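Local atomic coordinates of aminofutalosine deaminase (Helicobacter pylori, PDB entry 7LKK), a protein that deaminates 6-amino-6-deoxyfutalosine in the menaquinone pathway, as a metal-dependent hydrolase of the amidohydrolase family. Residues H81-N86 with I136-I141; N152-L157 with K188-V193. All blocks are in the same frame, centred on the assembly; numbering follows the deposited sequence.

Contact 1: H81-N86 with I136-I141. With FE (Fe (III) ion), chain E; MCF ((8R)-3-(5-S-methyl-5-thio-beta-D-ribofuranosyl)-3,6,7,8-tetrahydroimidazo[4,5-d][1,3]diazepin-8-ol), chain J; EDO (1,2-ethanediol), chain F.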
loop_
_atom_site.group_PDB
_atom_site.type_symbol
_atom_site.label_atom_id
_atom_site.label_comp_id
_atom_site.label_asym_id
_atom_site.label_seq_id
_atom_site.Cartn_x
_atom_site.Cartn_y
_atom_site.Cartn_z
ATOM N N HIS A 81 13.900 -13.434 2.069
ATOM C CA HIS A 81 14.304 -14.669 1.393
ATOM C C HIS A 81 14.837 -14.301 0.011
ATOM O O HIS A 81 14.079 -14.245 -0.959
ATOM C CB HIS A 81 13.138 -15.657 1.278
ATOM C CG HIS A 81 12.515 -16.024 2.588
ATOM N ND1 HIS A 81 12.701 -17.254 3.183
ATOM C CD2 HIS A 81 11.688 -15.333 3.407
ATOM C CE1 HIS A 81 12.026 -17.300 4.316
ATOM N NE2 HIS A 81 11.402 -16.147 4.477
ATOM N N PHE A 82 16.147 -14.047 -0.076
ATOM C CA PHE A 82 16.736 -13.640 -1.348
ATOM C C PHE A 82 16.651 -14.742 -2.397
ATOM O O PHE A 82 16.536 -14.451 -3.592
ATOM C CB PHE A 82 18.193 -13.224 -1.148
ATOM C CG PHE A 82 18.358 -11.832 -0.608
ATOM C CD1 PHE A 82 18.057 -10.730 -1.391
ATOM C CD2 PHE A 82 18.825 -11.626 0.678
ATOM C CE1 PHE A 82 18.212 -9.449 -0.897
ATOM C CE2 PHE A 82 18.985 -10.346 1.177
ATOM C CZ PHE A 82 18.677 -9.257 0.388
ATOM N N GLU A 83 16.704 -16.009 -1.975
ATOM C CA GLU A 83 16.717 -17.114 -2.928
ATOM C C GLU A 83 15.447 -17.181 -3.770
ATOM O O GLU A 83 15.476 -17.751 -4.866
ATOM C CB GLU A 83 16.930 -18.439 -2.192
ATOM C CG GLU A 83 18.284 -18.558 -1.503
ATOM C CD GLU A 83 18.391 -19.795 -0.627
ATOM O OE1 GLU A 83 17.443 -20.072 0.137
ATOM O OE2 GLU A 83 19.427 -20.490 -0.702
ATOM N N PHE A 84 14.339 -16.611 -3.295
ATOM C CA PHE A 84 13.079 -16.611 -4.027
ATOM C C PHE A 84 12.865 -15.333 -4.833
ATOM O O PHE A 84 11.720 -14.996 -5.153
ATOM C CB PHE A 84 11.909 -16.814 -3.064
ATOM C CG PHE A 84 11.820 -18.199 -2.493
ATOM C CD1 PHE A 84 11.147 -19.202 -3.175
ATOM C CD2 PHE A 84 12.396 -18.497 -1.269
ATOM C CE1 PHE A 84 11.058 -20.477 -2.650
ATOM C CE2 PHE A 84 12.311 -19.770 -0.740
ATOM C CZ PHE A 84 11.641 -20.760 -1.432
ATOM N N SER A 85 13.939 -14.616 -5.172
ATOM C CA SER A 85 13.804 -13.305 -5.797
ATOM C C SER A 85 13.283 -13.362 -7.229
ATOM O O SER A 85 12.869 -12.324 -7.755
ATOM C CB SER A 85 15.146 -12.572 -5.765
ATOM O OG SER A 85 15.495 -12.205 -4.441
ATOM N N ASN A 86 13.288 -14.534 -7.868
ATOM C CA ASN A 86 12.762 -14.643 -9.225
ATOM C C ASN A 86 11.248 -14.505 -9.280
ATOM O O ASN A 86 10.705 -14.203 -10.350
ATOM C CB ASN A 86 13.160 -15.985 -9.844
ATOM C CG ASN A 86 14.485 -15.927 -10.573
ATOM O OD1 ASN A 86 14.905 -14.870 -11.044
ATOM N ND2 ASN A 86 15.150 -17.074 -10.680
ATOM N N ILE A 136 17.133 -15.136 5.299
ATOM C CA ILE A 136 16.825 -16.549 5.482
ATOM C C ILE A 136 17.303 -17.316 4.257
ATOM O O ILE A 136 16.975 -16.959 3.120
ATOM C CB ILE A 136 15.321 -16.757 5.715
ATOM C CG1 ILE A 136 14.842 -15.926 6.907
ATOM C CG2 ILE A 136 15.018 -18.234 5.927
ATOM C CD1 ILE A 136 15.035 -16.603 8.249
ATOM N N SER A 137 18.071 -18.379 4.485
ATOM C CA SER A 137 18.702 -19.111 3.397
ATOM C C SER A 137 18.584 -20.606 3.645
ATOM O O SER A 137 18.867 -21.079 4.750
ATOM C CB SER A 137 20.176 -18.719 3.258
ATOM O OG SER A 137 20.763 -19.351 2.136
ATOM N N ASN A 138 18.170 -21.341 2.612
ATOM C CA ASN A 138 18.113 -22.797 2.659
ATOM C C ASN A 138 19.306 -23.469 1.996
ATOM O O ASN A 138 19.632 -24.608 2.345
ATOM C CB ASN A 138 16.828 -23.299 1.989
ATOM C CG ASN A 138 15.577 -22.800 2.680
ATOM O OD1 ASN A 138 14.722 -22.169 2.060
ATOM N ND2 ASN A 138 15.463 -23.080 3.972
ATOM N N HIS A 139 19.961 -22.796 1.047
ATOM C CA HIS A 139 21.044 -23.399 0.281
ATOM C C HIS A 139 22.265 -22.501 0.129
ATOM O O HIS A 139 23.221 -22.902 -0.544
ATOM C CB HIS A 139 20.547 -23.810 -1.115
ATOM C CG HIS A 139 19.323 -24.673 -1.095
ATOM N ND1 HIS A 139 19.333 -25.971 -0.630
ATOM C CD2 HIS A 139 18.051 -24.426 -1.489
ATOM C CE1 HIS A 139 18.121 -26.484 -0.737
ATOM N NE2 HIS A 139 17.323 -25.567 -1.255
ATOM N N LEU A 140 22.249 -21.296 0.706
ATOM C CA LEU A 140 23.381 -20.363 0.670
ATOM C C LEU A 140 23.697 -19.881 -0.745
ATOM O O LEU A 140 24.834 -19.504 -1.042
ATOM C CB LEU A 140 24.631 -20.976 1.312
ATOM C CG LEU A 140 24.473 -21.565 2.716
ATOM C CD1 LEU A 140 25.813 -22.059 3.241
ATOM C CD2 LEU A 140 23.862 -20.548 3.667
ATOM N N ILE A 141 22.695 -19.875 -1.630
ATOM C CA ILE A 141 22.918 -19.441 -3.005
ATOM C C ILE A 141 23.085 -17.925 -3.094
ATOM O O ILE A 141 23.722 -17.424 -4.028
ATOM C CB ILE A 141 21.770 -19.953 -3.900
ATOM C CG1 ILE A 141 21.787 -21.481 -3.948
ATOM C CG2 ILE A 141 21.872 -19.404 -5.317
ATOM C CD1 ILE A 141 20.627 -22.082 -4.709
HETATM FE FE FE E . 9.877 -15.877 5.734
HETATM O O8 MCF J . 8.048 -16.544 5.497
HETATM C C8 MCF J . 7.460 -16.617 4.223
HETATM C C7 MCF J . 6.079 -17.264 4.249
HETATM N N6 MCF J . 5.998 -18.260 5.289
HETATM C C5 MCF J . 7.029 -19.268 5.389
HETATM N N4 MCF J . 8.201 -19.385 4.529
HETATM C C10 MCF J . 8.698 -18.633 3.350
HETATM C C9 MCF J . 8.374 -17.300 3.184
HETATM N N1 MCF J . 8.951 -16.884 2.066
HETATM C C2 MCF J . 9.639 -17.887 1.523
HETATM N N3 MCF J . 9.489 -18.950 2.319
HETATM C C1S MCF J . 10.111 -20.278 2.024
HETATM C C2S MCF J . 10.731 -20.968 3.261
HETATM O O2S MCF J . 11.997 -20.512 3.482
HETATM O O4S MCF J . 9.215 -21.101 1.627
HETATM C C4S MCF J . 9.766 -22.578 2.002
HETATM C C3S MCF J . 10.756 -22.430 2.834
HETATM O O3S MCF J . 12.053 -22.731 2.126
HETATM C C5S MCF J . 8.649 -23.384 2.641
HETATM S S5S MCF J . 8.880 -25.146 2.268
HETATM C C6S MCF J . 7.933 -26.137 3.460
HETATM C C1 EDO F . 13.772 -24.363 -1.186
HETATM O O1 EDO F . 13.937 -22.973 -0.883
HETATM C C2 EDO F . 13.105 -25.076 -0.015
HETATM O O2 EDO F . 11.702 -24.789 -0.009
HETATM O O HOH W 1 17.853 -14.622 1.932
HETATM O O HOH W 2 16.327 -17.618 0.886
#
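The turn that follows strand 69-80, with a short 3-10 segment at Phe82-Glu83, lies against the end of strand 130-137 and the loop it runs into, His81 and Ile136 being closest at a CA-CA separation of 5.2 Å. Both segments belong to the metal-bearing end of the amidohydrolase TIM barrel, where His81 is the second histidine of the HxH motif begun by His79. His81 NE2 binds the iron, and His79, His221, Asp328 and O8 of the coformycin inhibitor complete the site. The imidazole is sandwiched: inhibitor N1 lies over the centre of one face, while Ile136 CB makes a CH-pi contact over the opposite face, offset toward the rim and 3.9 Å from the ring centroid. Glu83 carries most of the remaining contact. With its chain extended beyond CG (chi2 172°), it pushes a buried carboxylate into the loop after the strand. The N-H of Asn138 reaches OE1 almost straight, at 176°, though from above the carboxylate plane; His139 N meets the syn lone pair of OE2 at 2.9 Å, and Ile141 N adds a weak bond to OE2. These backbone donors probably stabilise the charged form of Glu83. A water bonded to OE1 also reaches Ile136 O, and a second water links that carbonyl to Phe82 N. The loop is further braced by an ST motif, Leu140 N donating to Ser137 OG, which also bonds Glu142. Beyond Glu83, Phe84 brings its CE2 corner to within 3.6 Å of inhibitor C1S, beside the sugar. Asn138 ND2 is held by Glu158, and Asn138 OD1 accepts the ribose hydroxyl O3S at 2.7 Å.

Contact 2: N152-L157 with K188-V193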
loop_
_atom_site.group_PDB
_atom_site.type_symbol
_atom_site.label_atom_id
_atom_site.label_comp_id
_atom_site.label_asym_id
_atom_site.label_seq_id
_atom_site.Cartn_x
_atom_site.Cartn_y
_atom_site.Cartn_z
ATOM N N ASN A 152 25.355 -5.078 5.582
ATOM C CA ASN A 152 25.537 -5.949 6.736
ATOM C C ASN A 152 24.557 -7.112 6.632
ATOM O O ASN A 152 23.359 -6.906 6.423
ATOM C CB ASN A 152 25.308 -5.184 8.039
ATOM C CG ASN A 152 26.208 -3.972 8.175
ATOM O OD1 ASN A 152 27.433 -4.082 8.121
ATOM N ND2 ASN A 152 25.600 -2.803 8.355
ATOM N N ALA A 153 25.063 -8.335 6.759
ATOM C CA ALA A 153 24.248 -9.518 6.527
ATOM C C ALA A 153 24.308 -10.452 7.727
ATOM O O ALA A 153 25.398 -10.821 8.179
ATOM C CB ALA A 153 24.699 -10.258 5.264
ATOM N N VAL A 154 23.138 -10.821 8.238
ATOM C CA VAL A 154 22.986 -11.934 9.166
ATOM C C VAL A 154 22.239 -13.027 8.415
ATOM O O VAL A 154 21.029 -12.915 8.179
ATOM C CB VAL A 154 22.241 -11.529 10.443
ATOM C CG1 VAL A 154 22.078 -12.732 11.362
ATOM C CG2 VAL A 154 22.982 -10.408 11.155
ATOM N N VAL A 155 22.951 -14.080 8.028
ATOM C CA VAL A 155 22.376 -15.143 7.211
ATOM C C VAL A 155 21.897 -16.253 8.139
ATOM O O VAL A 155 22.699 -16.897 8.822
ATOM C CB VAL A 155 23.375 -15.670 6.176
ATOM C CG1 VAL A 155 22.830 -16.925 5.511
ATOM C CG2 VAL A 155 23.662 -14.601 5.135
ATOM N N PHE A 156 20.585 -16.462 8.170
ATOM C CA PHE A 156 19.964 -17.535 8.942
ATOM C C PHE A 156 19.855 -18.755 8.037
ATOM O O PHE A 156 18.994 -18.811 7.156
ATOM C CB PHE A 156 18.585 -17.119 9.448
ATOM C CG PHE A 156 18.599 -15.977 10.428
ATOM C CD1 PHE A 156 18.648 -14.664 9.984
ATOM C CD2 PHE A 156 18.525 -16.215 11.790
ATOM C CE1 PHE A 156 18.649 -13.613 10.883
ATOM C CE2 PHE A 156 18.528 -15.167 12.695
ATOM C CZ PHE A 156 18.587 -13.864 12.240
ATOM N N LEU A 157 20.731 -19.735 8.242
ATOM C CA LEU A 157 20.597 -21.012 7.548
ATOM C C LEU A 157 19.385 -21.740 8.113
ATOM O O LEU A 157 19.383 -22.141 9.282
ATOM C CB LEU A 157 21.860 -21.853 7.702
ATOM C CG LEU A 157 21.820 -23.194 6.963
ATOM C CD1 LEU A 157 21.636 -22.985 5.467
ATOM C CD2 LEU A 157 23.066 -24.018 7.245
ATOM N N LYS A 188 27.404 -12.304 9.596
ATOM C CA LYS A 188 27.199 -13.097 10.798
ATOM C C LYS A 188 26.374 -14.326 10.446
ATOM O O LYS A 188 25.338 -14.213 9.783
ATOM C CB LYS A 188 26.498 -12.279 11.887
ATOM C CG LYS A 188 26.077 -13.096 13.101
ATOM C CD LYS A 188 25.923 -12.228 14.344
ATOM C CE LYS A 188 24.940 -11.092 14.112
ATOM N NZ LYS A 188 24.827 -10.192 15.296
ATOM N N ALA A 189 26.836 -15.494 10.878
ATOM C CA ALA A 189 26.125 -16.737 10.623
ATOM C C ALA A 189 25.099 -16.990 11.718
ATOM O O ALA A 189 25.379 -16.808 12.906
ATOM C CB ALA A 189 27.099 -17.913 10.534
ATOM N N ALA A 190 23.907 -17.417 11.308
ATOM C CA ALA A 190 22.816 -17.700 12.226
ATOM C C ALA A 190 22.047 -18.907 11.706
ATOM O O ALA A 190 22.346 -19.443 10.635
ATOM C CB ALA A 190 21.905 -16.479 12.399
ATOM N N LEU A 191 21.047 -19.335 12.472
ATOM C CA LEU A 191 20.302 -20.550 12.183
ATOM C C LEU A 191 18.810 -20.283 12.300
ATOM O O LEU A 191 18.374 -19.363 12.998
ATOM C CB LEU A 191 20.708 -21.690 13.127
ATOM C CG LEU A 191 22.103 -22.267 12.883
ATOM C CD1 LEU A 191 22.661 -22.892 14.150
ATOM C CD2 LEU A 191 22.060 -23.281 11.753
ATOM N N ALA A 192 18.022 -21.101 11.609
ATOM C CA ALA A 192 16.577 -20.938 11.621
ATOM C C ALA A 192 15.887 -22.291 11.612
ATOM O O ALA A 192 16.325 -23.223 10.931
ATOM C CB ALA A 192 16.099 -20.103 10.425
ATOM N N VAL A 193 14.810 -22.386 12.386
ATOM C CA VAL A 193 13.855 -23.484 12.306
ATOM C C VAL A 193 12.669 -22.977 11.503
ATOM O O VAL A 193 12.098 -21.932 11.833
ATOM C CB VAL A 193 13.417 -23.944 13.707
ATOM C CG1 VAL A 193 12.396 -25.067 13.605
ATOM C CG2 VAL A 193 14.626 -24.368 14.538
#
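Phe156 and Ala190 sit side by side on neighbouring parallel strands, their side chains on the same face of the sheet, with the methyl of Ala190 lying over one face of the phenyl ring, offset toward its rim. CB of Ala190 stands 3.8 Å from the ring centroid, a CH-pi contact, and comes closest to CD2. Leu191 O meets the same CD2 corner in the ring plane at 3.4 Å, so one face and one edge of the ring are both engaged by strand 187-193. The Phe156 CB also touches the methyl of Ala192. On the same side of the sheet, Val154 and Lys188 run alongside one another: Val154 CG2 packs on Lys188 CE at 3.6 Å, and the bend at chi3 (56°) turns the lysine chain before its amine reaches Leu372 O. Val155, Leu157 and Leu191 point to the other side, where Leu157 and Leu191 both rest on Phe172 of helix 166-180. Five backbone hydrogen bonds join the strands, from Lys188 N to Ala153 O at one end to Ala192 N to Leu157 O at the other. With helix 166-180 as the connection, the pair forms a beta-alpha-beta crossover, the repeating element of the TIM barrel of metal-dependent hydrolases.

Strand 152-159 joins the two contacts, whose centres are 12 Å apart: it pairs with strand 130-137 of contact 1 on one flank and with strand 187-193 of contact 2 on the other. A probable hydrogen bond from Ser137 N to Phe156 O, 2.9 Å long, crosses between them, and Ile136 CD1 packs on Phe156 CB at 3.8 Å. Thus Ile136, which backs the iron ligand His81, itself rests on the residue whose ring meets Ala190. Contact 1 reaches the iron and inhibitor directly. Contact 2 belongs to the surrounding barrel wall, the Ala192 side chain remaining about 8 Å from the inhibitor and about 9 Å from the iron.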